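Local atomic coordinates of apical membrane antigen 1 (Babesia divergens, PDB entry 4APM), a protein that probably takes part in host cell invasion as a membrane-anchored parasite surface antigen acting at the moving junction between parasite and host. Residues D224-G230 with P333-D339; N315-S321 with G341-A347. The contacts are given in a common frame with arbitrary orientation. Numbering follows the deposited sequence.

Both contacts are antiparallel strand pairs, and their centres lie 10 Å apart in a buried region of the chain, probably domain II of AMA1. Along the sequence their segments alternate: 224-230, 315-321, 333-339, then 341-347. Contact 1 joins strands 225-231 and 335-339 at one side of a mixed sheet, whereas contact 2 joins strands 316-320 and 342-346 of a four-stranded antiparallel sheet. A corner at Gly341 carries the chain from 335-339 directly into 342-346, linking the two sheets. The two contacts also touch: Ala225 O probably accepts a hydrogen bond from Ser342 OG at 2.5 Å, and Phe227 packs on the second sheet, so the two strand pairs pack directly against each other.

Contact 1. Residues D224-G230 with P333-D339; sequences DAIFGRG and PNCLIID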
ATOM      1  N   ASP A 224      15.762  -1.104  -4.154  1.00 29.60           N
ATOM      2  CA  ASP A 224      16.913  -0.177  -4.194  1.00 29.06           C
ATOM      3  C   ASP A 224      16.515   1.288  -4.134  1.00 29.61           C
ATOM      4  O   ASP A 224      17.181   2.139  -4.733  1.00 31.41           O
ATOM      5  CB  ASP A 224      17.785  -0.435  -5.426  1.00 28.82           C
ATOM      6  CG  ASP A 224      18.309  -1.847  -5.476  1.00 31.68           C
ATOM      7  OD1 ASP A 224      18.813  -2.360  -4.455  1.00 36.49           O
ATOM      8  OD2 ASP A 224      18.172  -2.469  -6.527  1.00 36.33           O
ATOM      9  N   ALA A 225      15.429   1.586  -3.419  1.00 31.27           N
ATOM     10  CA  ALA A 225      14.852   2.948  -3.415  1.00 28.52           C
ATOM     11  C   ALA A 225      14.558   3.448  -2.028  1.00 27.79           C
ATOM     12  O   ALA A 225      14.084   2.697  -1.161  1.00 27.79           O
ATOM     13  CB  ALA A 225      13.582   2.996  -4.260  1.00 30.86           C
ATOM     14  N   ILE A 226      14.792   4.740  -1.850  1.00 28.10           N
ATOM     15  CA  ILE A 226      14.402   5.470  -0.668  1.00 28.64           C
ATOM     16  C   ILE A 226      13.490   6.598  -1.152  1.00 31.85           C
ATOM     17  O   ILE A 226      13.791   7.252  -2.155  1.00 29.08           O
ATOM     18  CB  ILE A 226      15.616   6.138  -0.006  1.00 28.96           C
ATOM     19  CG1 ILE A 226      16.611   5.096   0.504  1.00 29.63           C
ATOM     20  CG2 ILE A 226      15.181   7.104   1.101  1.00 28.12           C
ATOM     21  CD1 ILE A 226      17.949   5.701   0.876  1.00 28.83           C
ATOM     22  N   PHE A 227      12.369   6.794  -0.462  1.00 29.05           N
ATOM     23  CA  PHE A 227      11.416   7.874  -0.787  1.00 27.79           C
ATOM     24  C   PHE A 227      11.999   9.252  -0.464  1.00 26.48           C
ATOM     25  O   PHE A 227      12.553   9.445   0.612  1.00 24.82           O
ATOM     26  CB  PHE A 227      10.140   7.708   0.047  1.00 23.99           C
ATOM     27  CG  PHE A 227       9.264   6.586  -0.396  1.00 24.37           C
ATOM     28  CD1 PHE A 227       8.787   6.538  -1.698  1.00 22.11           C
ATOM     29  CD2 PHE A 227       8.833   5.623   0.517  1.00 20.25           C
ATOM     30  CE1 PHE A 227       7.938   5.529  -2.108  1.00 20.93           C
ATOM     31  CE2 PHE A 227       7.952   4.633   0.113  1.00 22.40           C
ATOM     32  CZ  PHE A 227       7.513   4.576  -1.207  1.00 19.59           C
ATOM     33  N   GLY A 228      11.799  10.221  -1.354  1.00 26.78           N
ATOM     34  CA  GLY A 228      12.245  11.585  -1.093  1.00 29.84           C
ATOM     35  C   GLY A 228      11.290  12.653  -1.600  1.00 33.37           C
ATOM     36  O   GLY A 228      10.299  12.355  -2.276  1.00 29.89           O
ATOM     37  N   ARG A 229      11.603  13.906  -1.291  1.00 34.98           N
ATOM     38  CA  ARG A 229      10.997  15.033  -1.993  1.00 38.31           C
ATOM     39  C   ARG A 229      12.056  15.922  -2.633  1.00 40.58           C
ATOM     40  O   ARG A 229      13.159  16.097  -2.093  1.00 41.89           O
ATOM     41  CB  ARG A 229      10.089  15.855  -1.053  1.00 43.10           C
ATOM     42  CG  ARG A 229       8.849  15.087  -0.561  1.00 45.27           C
ATOM     43  CD  ARG A 229       8.034  15.875   0.458  1.00 48.30           C
ATOM     44  NE  ARG A 229       7.608  17.166  -0.078  1.00 53.88           N
ATOM     45  CZ  ARG A 229       6.658  17.327  -1.000  1.00 54.85           C
ATOM     46  NH1 ARG A 229       6.017  16.280  -1.494  1.00 56.98           N
ATOM     47  NH2 ARG A 229       6.343  18.544  -1.419  1.00 54.62           N
ATOM     48  N   GLY A 230      11.717  16.476  -3.789  1.00 39.59           N
ATOM     49  CA  GLY A 230      12.598  17.393  -4.490  1.00 43.06           C
ATOM     50  C   GLY A 230      12.956  18.574  -3.618  1.00 48.20           C
ATOM     51  O   GLY A 230      12.099  19.132  -2.920  1.00 41.63           O
ATOM     52  N   PRO A 333       5.695  11.312  -0.949  1.00 33.48           N
ATOM     53  CA  PRO A 333       6.933  11.317  -1.736  1.00 32.34           C
ATOM     54  C   PRO A 333       6.672  11.834  -3.148  1.00 36.58           C
ATOM     55  O   PRO A 333       5.572  11.621  -3.694  1.00 34.23           O
ATOM     56  CB  PRO A 333       7.318   9.836  -1.799  1.00 33.43           C
ATOM     57  CG  PRO A 333       6.513   9.163  -0.733  1.00 34.05           C
ATOM     58  CD  PRO A 333       5.251   9.951  -0.611  1.00 32.66           C
ATOM     59  N   ASN A 334       7.664  12.504  -3.733  1.00 33.95           N
ATOM     60  CA  ASN A 334       7.586  12.912  -5.146  1.00 35.40           C
ATOM     61  C   ASN A 334       8.889  12.671  -5.926  1.00 37.43           C
ATOM     62  O   ASN A 334       9.006  13.067  -7.092  1.00 34.05           O
ATOM     63  CB  ASN A 334       7.085  14.373  -5.307  1.00 33.44           C
ATOM     64  CG  ASN A 334       8.083  15.407  -4.787  1.00 36.24           C
ATOM     65  OD1 ASN A 334       9.288  15.158  -4.748  1.00 35.16           O
ATOM     66  ND2 ASN A 334       7.576  16.577  -4.383  1.00 37.09           N
ATOM     67  N   CYS A 335       9.831  11.962  -5.296  1.00 36.60           N
ATOM     68  CA  CYS A 335      10.981  11.375  -6.007  1.00 36.01           C
ATOM     69  C   CYS A 335      11.605  10.232  -5.203  1.00 37.62           C
ATOM     70  O   CYS A 335      11.263  10.010  -4.028  1.00 38.79           O
ATOM     71  CB  CYS A 335      12.034  12.444  -6.253  1.00 38.67           C
ATOM     72  SG  CYS A 335      12.606  13.152  -4.696  1.00 41.60           S
ATOM     73  N   LEU A 336      12.542   9.527  -5.829  1.00 33.13           N
ATOM     74  CA  LEU A 336      13.240   8.419  -5.187  1.00 33.65           C
ATOM     75  C   LEU A 336      14.757   8.690  -5.221  1.00 35.50           C
ATOM     76  O   LEU A 336      15.237   9.382  -6.108  1.00 33.09           O
ATOM     77  CB  LEU A 336      12.918   7.095  -5.901  1.00 30.53           C
ATOM     78  CG  LEU A 336      11.457   6.640  -6.049  1.00 31.26           C
ATOM     79  CD1 LEU A 336      11.390   5.294  -6.754  1.00 27.77           C
ATOM     80  CD2 LEU A 336      10.736   6.571  -4.711  1.00 24.77           C
ATOM     81  N   ILE A 337      15.473   8.183  -4.218  1.00 31.94           N
ATOM     82  CA  ILE A 337      16.925   8.169  -4.171  1.00 32.83           C
ATOM     83  C   ILE A 337      17.364   6.709  -4.356  1.00 36.01           C
ATOM     84  O   ILE A 337      16.788   5.811  -3.731  1.00 33.77           O
ATOM     85  CB  ILE A 337      17.406   8.635  -2.783  1.00 37.59           C
ATOM     86  CG1 ILE A 337      17.035  10.086  -2.540  1.00 36.80           C
ATOM     87  CG2 ILE A 337      18.892   8.362  -2.576  1.00 37.47           C
ATOM     88  CD1 ILE A 337      15.797  10.253  -1.686  1.00 43.48           C
ATOM     89  N   ILE A 338      18.341   6.444  -5.223  1.00 32.22           N
ATOM     90  CA  ILE A 338      18.782   5.066  -5.352  1.00 35.24           C
ATOM     91  C   ILE A 338      19.711   4.683  -4.198  1.00 36.68           C
ATOM     92  O   ILE A 338      20.493   5.510  -3.707  1.00 38.08           O
ATOM     93  CB  ILE A 338      19.371   4.703  -6.746  1.00 39.81           C
ATOM     94  CG1 ILE A 338      19.505   3.182  -6.873  1.00 41.73           C
ATOM     95  CG2 ILE A 338      20.727   5.361  -6.979  1.00 39.32           C
ATOM     96  CD1 ILE A 338      20.354   2.726  -8.040  1.00 50.27           C
ATOM     97  N   ASP A 339      19.543   3.462  -3.708  1.00 36.30           N
ATOM     98  CA  ASP A 339      20.324   2.959  -2.591  1.00 37.45           C
ATOM     99  C   ASP A 339      20.131   1.447  -2.475  1.00 37.53           C
ATOM    100  O   ASP A 339      19.038   0.990  -2.191  1.00 41.71           O
ATOM    101  CB  ASP A 339      19.915   3.657  -1.288  1.00 37.72           C
ATOM    102  CG  ASP A 339      20.717   3.180  -0.100  1.00 47.35           C
ATOM    103  OD1 ASP A 339      21.957   3.357  -0.106  1.00 50.08           O
ATOM    104  OD2 ASP A 339      20.117   2.598   0.830  1.00 56.20           O
TER
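Begin at Asp224, where the chain turns a corner: its carbonyl O accepts a hydrogen bond from Asp339 N at 2.9 Å, while its carboxylate looks elsewhere, to Ser408 and Gly341. From here the strand runs antiparallel to 335-339, the short axes 136° apart, so the pair is strongly twisted. Ala225 and Ile338 form a non-hydrogen-bonded pair, and Ala225 CB rests 4.0 Å from Leu336 CD1. Ile226 is hydrogen-bonded both ways with Ile337, N to O at 2.9 Å and O to N at 2.8 Å; the two CB atoms sit 4.1 Å apart, and Ile226 CD1 reaches Asp339 CB at 3.6 Å. Phe227, back on the Ala225 side, packs CD1 3.6 Å from Leu336 CD2 and takes Pro333 CG over its ring face in a CH-pi contact, 4.0 Å from the centroid. Beyond it the ring meets Trp316 edge-to-face. At Gly228 the register slips. Gly228 N donates to Cys335 O at 2.7 Å, but Gly228 O receives both Asn334 N (3.0 Å) and Cys335 N (3.1 Å). A CB on Gly228 would clash with Ile337 CD1. Arg229 lays its guanidinium face over Asn334 ND2, with NH1 hydrogen-bonded to Thr332 O. Gly230 N finally donates a hydrogen bond to Asn334 OD1 at 2.9 Å, so Asn334 holds the first strand twice, by backbone and side chain. Cys335 also forms a disulfide with Cys235, from the neighbouring strand 234-237. The whole is a twisted antiparallel pair at a sheet edge, interrupted by a classic beta bulge with Asn334 and Cys335 both facing Gly228.

Contact 2. Residues N315-S321 with G341-A347; sequences NWANYDS and GSFAMTA
Tyr319 (chi1 t) overlaps Phe343 (chi1 m), CD2 to CD1 at 4.3 Å, while Tyr319 CB packs 4.0 Å from Met345 SD. With Ala317 they share one face of the sheet, on which Ala317, Tyr319 and Met345 touch helix 249-257. Both backbones are extended and antiparallel, their axes 159° apart and 4.5 Å at closest approach. Hydrogen-bonded pairs are Ala317 with Met345 (N to O 2.8 Å, O to N 2.7 Å) and Tyr319 with Phe343 (N to O 2.8 Å, O to N 2.6 Å). Between and beyond them come the non-hydrogen-bonded pairs Trp316-Thr346, Asn318-Ala344 and Asp320-Ser342, on the other face; there Trp316 CD1 touches Thr346 CG2 at 3.9 Å. Ala347 N closes one end on Asn315 O at 2.8 Å. At the other, Gly341 O accepts Ser321 N at 2.7 Å and, very short, Ser321 OG (chi1 p) at 2.4 Å. Gly341 has phi/psi 85/-9, where a CB would jam against the preceding carbonyl. Trp316 meets the Phe227 ring edge-to-face, and its NE1 hydrogen-bonds to Phe19 O. The four-stranded antiparallel sheet with helix 249-257 against one face is consistent with the PAN-like fold expected from the AMA1 family's clan.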
ATOM      1  N   ASN A 315       1.570   6.484   5.181  1.00 21.68           N
ATOM      2  CA  ASN A 315       1.235   5.521   4.122  1.00 22.64           C
ATOM      3  C   ASN A 315       2.414   4.845   3.399  1.00 21.56           C
ATOM      4  O   ASN A 315       2.200   4.087   2.455  1.00 23.15           O
ATOM      5  CB  ASN A 315       0.347   6.197   3.061  1.00 20.95           C
ATOM      6  CG  ASN A 315      -0.966   6.717   3.635  1.00 24.04           C
ATOM      7  OD1 ASN A 315      -1.500   6.160   4.606  1.00 22.46           O
ATOM      8  ND2 ASN A 315      -1.535   7.754   2.991  1.00 21.31           N
ATOM      9  N   TRP A 316       3.638   5.196   3.782  1.00 21.80           N
ATOM     10  CA  TRP A 316       4.845   4.814   3.032  1.00 21.98           C
ATOM     11  C   TRP A 316       5.915   4.535   4.038  1.00 23.97           C
ATOM     12  O   TRP A 316       5.903   5.106   5.154  1.00 22.56           O
ATOM     13  CB  TRP A 316       5.322   5.949   2.110  1.00 23.62           C
ATOM     14  CG  TRP A 316       4.243   6.707   1.354  1.00 23.30           C
ATOM     15  CD1 TRP A 316       3.824   6.495   0.038  1.00 24.93           C
ATOM     16  CD2 TRP A 316       3.469   7.874   1.818  1.00 22.87           C
ATOM     17  NE1 TRP A 316       2.844   7.418  -0.320  1.00 26.03           N
ATOM     18  CE2 TRP A 316       2.587   8.259   0.708  1.00 22.97           C
ATOM     19  CE3 TRP A 316       3.382   8.574   3.015  1.00 28.44           C
ATOM     20  CZ2 TRP A 316       1.720   9.331   0.796  1.00 23.55           C
ATOM     21  CZ3 TRP A 316       2.494   9.672   3.089  1.00 26.52           C
ATOM     22  CH2 TRP A 316       1.691  10.038   1.999  1.00 24.08           C
ATOM     23  N   ALA A 317       6.807   3.606   3.697  1.00 23.52           N
ATOM     24  CA  ALA A 317       7.937   3.261   4.568  1.00 24.55           C
ATOM     25  C   ALA A 317       9.159   2.886   3.742  1.00 25.89           C
ATOM     26  O   ALA A 317       9.033   2.394   2.609  1.00 23.14           O
ATOM     27  CB  ALA A 317       7.569   2.115   5.509  1.00 22.98           C
ATOM     28  N   ASN A 318      10.334   3.151   4.309  1.00 26.56           N
ATOM     29  CA  ASN A 318      11.604   2.708   3.747  1.00 24.82           C
ATOM     30  C   ASN A 318      12.142   1.602   4.584  1.00 26.29           C
ATOM     31  O   ASN A 318      12.363   1.772   5.776  1.00 26.03           O
ATOM     32  CB  ASN A 318      12.611   3.833   3.790  1.00 26.86           C
ATOM     33  CG  ASN A 318      12.087   5.086   3.160  1.00 27.43           C
ATOM     34  OD1 ASN A 318      11.527   5.934   3.849  1.00 36.24           O
ATOM     35  ND2 ASN A 318      12.178   5.174   1.838  1.00 26.46           N
ATOM     36  N   TYR A 319      12.329   0.450   3.968  1.00 27.51           N
ATOM     37  CA  TYR A 319      12.884  -0.674   4.654  1.00 25.97           C
ATOM     38  C   TYR A 319      14.290  -0.924   4.140  1.00 26.94           C
ATOM     39  O   TYR A 319      14.482  -1.228   2.967  1.00 28.24           O
ATOM     40  CB  TYR A 319      12.033  -1.910   4.445  1.00 26.36           C
ATOM     41  CG  TYR A 319      12.669  -3.114   5.053  1.00 29.38           C
ATOM     42  CD1 TYR A 319      12.920  -3.170   6.426  1.00 31.41           C
ATOM     43  CD2 TYR A 319      13.161  -4.136   4.245  1.00 27.82           C
ATOM     44  CE1 TYR A 319      13.525  -4.286   6.995  1.00 33.98           C
ATOM     45  CE2 TYR A 319      13.778  -5.235   4.791  1.00 31.65           C
ATOM     46  CZ  TYR A 319      13.967  -5.302   6.156  1.00 33.72           C
ATOM     47  OH  TYR A 319      14.616  -6.380   6.671  1.00 37.50           O
ATOM     48  N   ASP A 320      15.268  -0.789   5.025  1.00 28.39           N
ATOM     49  CA  ASP A 320      16.655  -1.044   4.668  1.00 29.96           C
ATOM     50  C   ASP A 320      16.959  -2.503   4.952  1.00 31.69           C
ATOM     51  O   ASP A 320      17.050  -2.904   6.108  1.00 32.59           O
ATOM     52  CB  ASP A 320      17.591  -0.160   5.489  1.00 30.31           C
ATOM     53  CG  ASP A 320      19.038  -0.262   5.022  1.00 37.83           C
ATOM     54  OD1 ASP A 320      19.499  -1.395   4.707  1.00 39.25           O
ATOM     55  OD2 ASP A 320      19.700   0.786   4.942  1.00 40.37           O
ATOM     56  N   SER A 321      17.071  -3.315   3.908  1.00 30.47           N
ATOM     57  CA  SER A 321      17.272  -4.746   4.127  1.00 36.47           C
ATOM     58  C   SER A 321      18.661  -5.104   4.663  1.00 34.20           C
ATOM     59  O   SER A 321      18.841  -6.193   5.156  1.00 35.84           O
ATOM     60  CB  SER A 321      16.959  -5.555   2.859  1.00 37.69           C
ATOM     61  OG  SER A 321      17.778  -5.114   1.795  1.00 39.40           O
ATOM     62  N   GLY A 341      19.722  -2.326  -1.518  1.00 33.96           N
ATOM     63  CA  GLY A 341      19.181  -2.978  -0.331  1.00 31.67           C
ATOM     64  C   GLY A 341      17.991  -2.286   0.326  1.00 35.19           C
ATOM     65  O   GLY A 341      17.362  -2.846   1.231  1.00 34.41           O
ATOM     66  N   SER A 342      17.674  -1.070  -0.111  1.00 31.11           N
ATOM     67  CA  SER A 342      16.516  -0.371   0.445  1.00 32.58           C
ATOM     68  C   SER A 342      15.208  -0.627  -0.323  1.00 35.22           C
ATOM     69  O   SER A 342      15.204  -0.674  -1.569  1.00 32.11           O
ATOM     70  CB  SER A 342      16.783   1.129   0.537  1.00 35.17           C
ATOM     71  OG  SER A 342      15.550   1.827   0.677  1.00 46.19           O
ATOM     72  N   PHE A 343      14.092  -0.735   0.404  1.00 28.11           N
ATOM     73  CA  PHE A 343      12.791  -0.978  -0.246  1.00 27.58           C
ATOM     74  C   PHE A 343      11.774   0.105   0.086  1.00 27.73           C
ATOM     75  O   PHE A 343      11.550   0.405   1.253  1.00 29.57           O
ATOM     76  CB  PHE A 343      12.247  -2.347   0.138  1.00 28.30           C
ATOM     77  CG  PHE A 343      12.997  -3.494  -0.488  1.00 33.84           C
ATOM     78  CD1 PHE A 343      14.178  -3.983   0.093  1.00 35.21           C
ATOM     79  CD2 PHE A 343      12.544  -4.081  -1.675  1.00 32.64           C
ATOM     80  CE1 PHE A 343      14.877  -5.041  -0.481  1.00 35.25           C
ATOM     81  CE2 PHE A 343      13.227  -5.148  -2.239  1.00 34.11           C
ATOM     82  CZ  PHE A 343      14.387  -5.637  -1.639  1.00 34.39           C
ATOM     83  N   ALA A 344      11.186   0.717  -0.934  1.00 23.77           N
ATOM     84  CA  ALA A 344      10.252   1.810  -0.710  1.00 24.95           C
ATOM     85  C   ALA A 344       8.874   1.191  -0.784  1.00 25.11           C
ATOM     86  O   ALA A 344       8.456   0.728  -1.842  1.00 26.27           O
ATOM     87  CB  ALA A 344      10.412   2.887  -1.784  1.00 23.18           C
ATOM     88  N   MET A 345       8.202   1.117   0.356  1.00 22.74           N
ATOM     89  CA  MET A 345       6.950   0.371   0.473  1.00 24.14           C
ATOM     90  C   MET A 345       5.759   1.288   0.786  1.00 23.40           C
ATOM     91  O   MET A 345       5.947   2.380   1.339  1.00 21.93           O
ATOM     92  CB  MET A 345       7.120  -0.680   1.551  1.00 24.55           C
ATOM     93  CG  MET A 345       8.329  -1.578   1.249  1.00 29.17           C
ATOM     94  SD  MET A 345       8.579  -2.725   2.572  1.00 36.00           S
ATOM     95  CE  MET A 345       7.329  -3.958   2.179  1.00 29.25           C
ATOM     96  N   THR A 346       4.544   0.853   0.435  1.00 21.24           N
ATOM     97  CA  THR A 346       3.360   1.641   0.758  1.00 20.25           C
ATOM     98  C   THR A 346       2.290   0.782   1.443  1.00 22.63           C
ATOM     99  O   THR A 346       2.345  -0.470   1.371  1.00 19.38           O
ATOM    100  CB  THR A 346       2.740   2.349  -0.470  1.00 19.48           C
ATOM    101  OG1 THR A 346       1.906   1.437  -1.168  1.00 22.70           O
ATOM    102  CG2 THR A 346       3.794   2.903  -1.435  1.00 17.53           C
ATOM    103  N   ALA A 347       1.366   1.453   2.144  1.00 18.20           N
ATOM    104  CA  ALA A 347       0.305   0.773   2.877  1.00 20.98           C
ATOM    105  C   ALA A 347      -0.672  -0.003   1.959  1.00 21.39           C
ATOM    106  O   ALA A 347      -1.419  -0.862   2.450  1.00 19.24           O
ATOM    107  CB  ALA A 347      -0.476   1.766   3.743  1.00 17.16           C
TER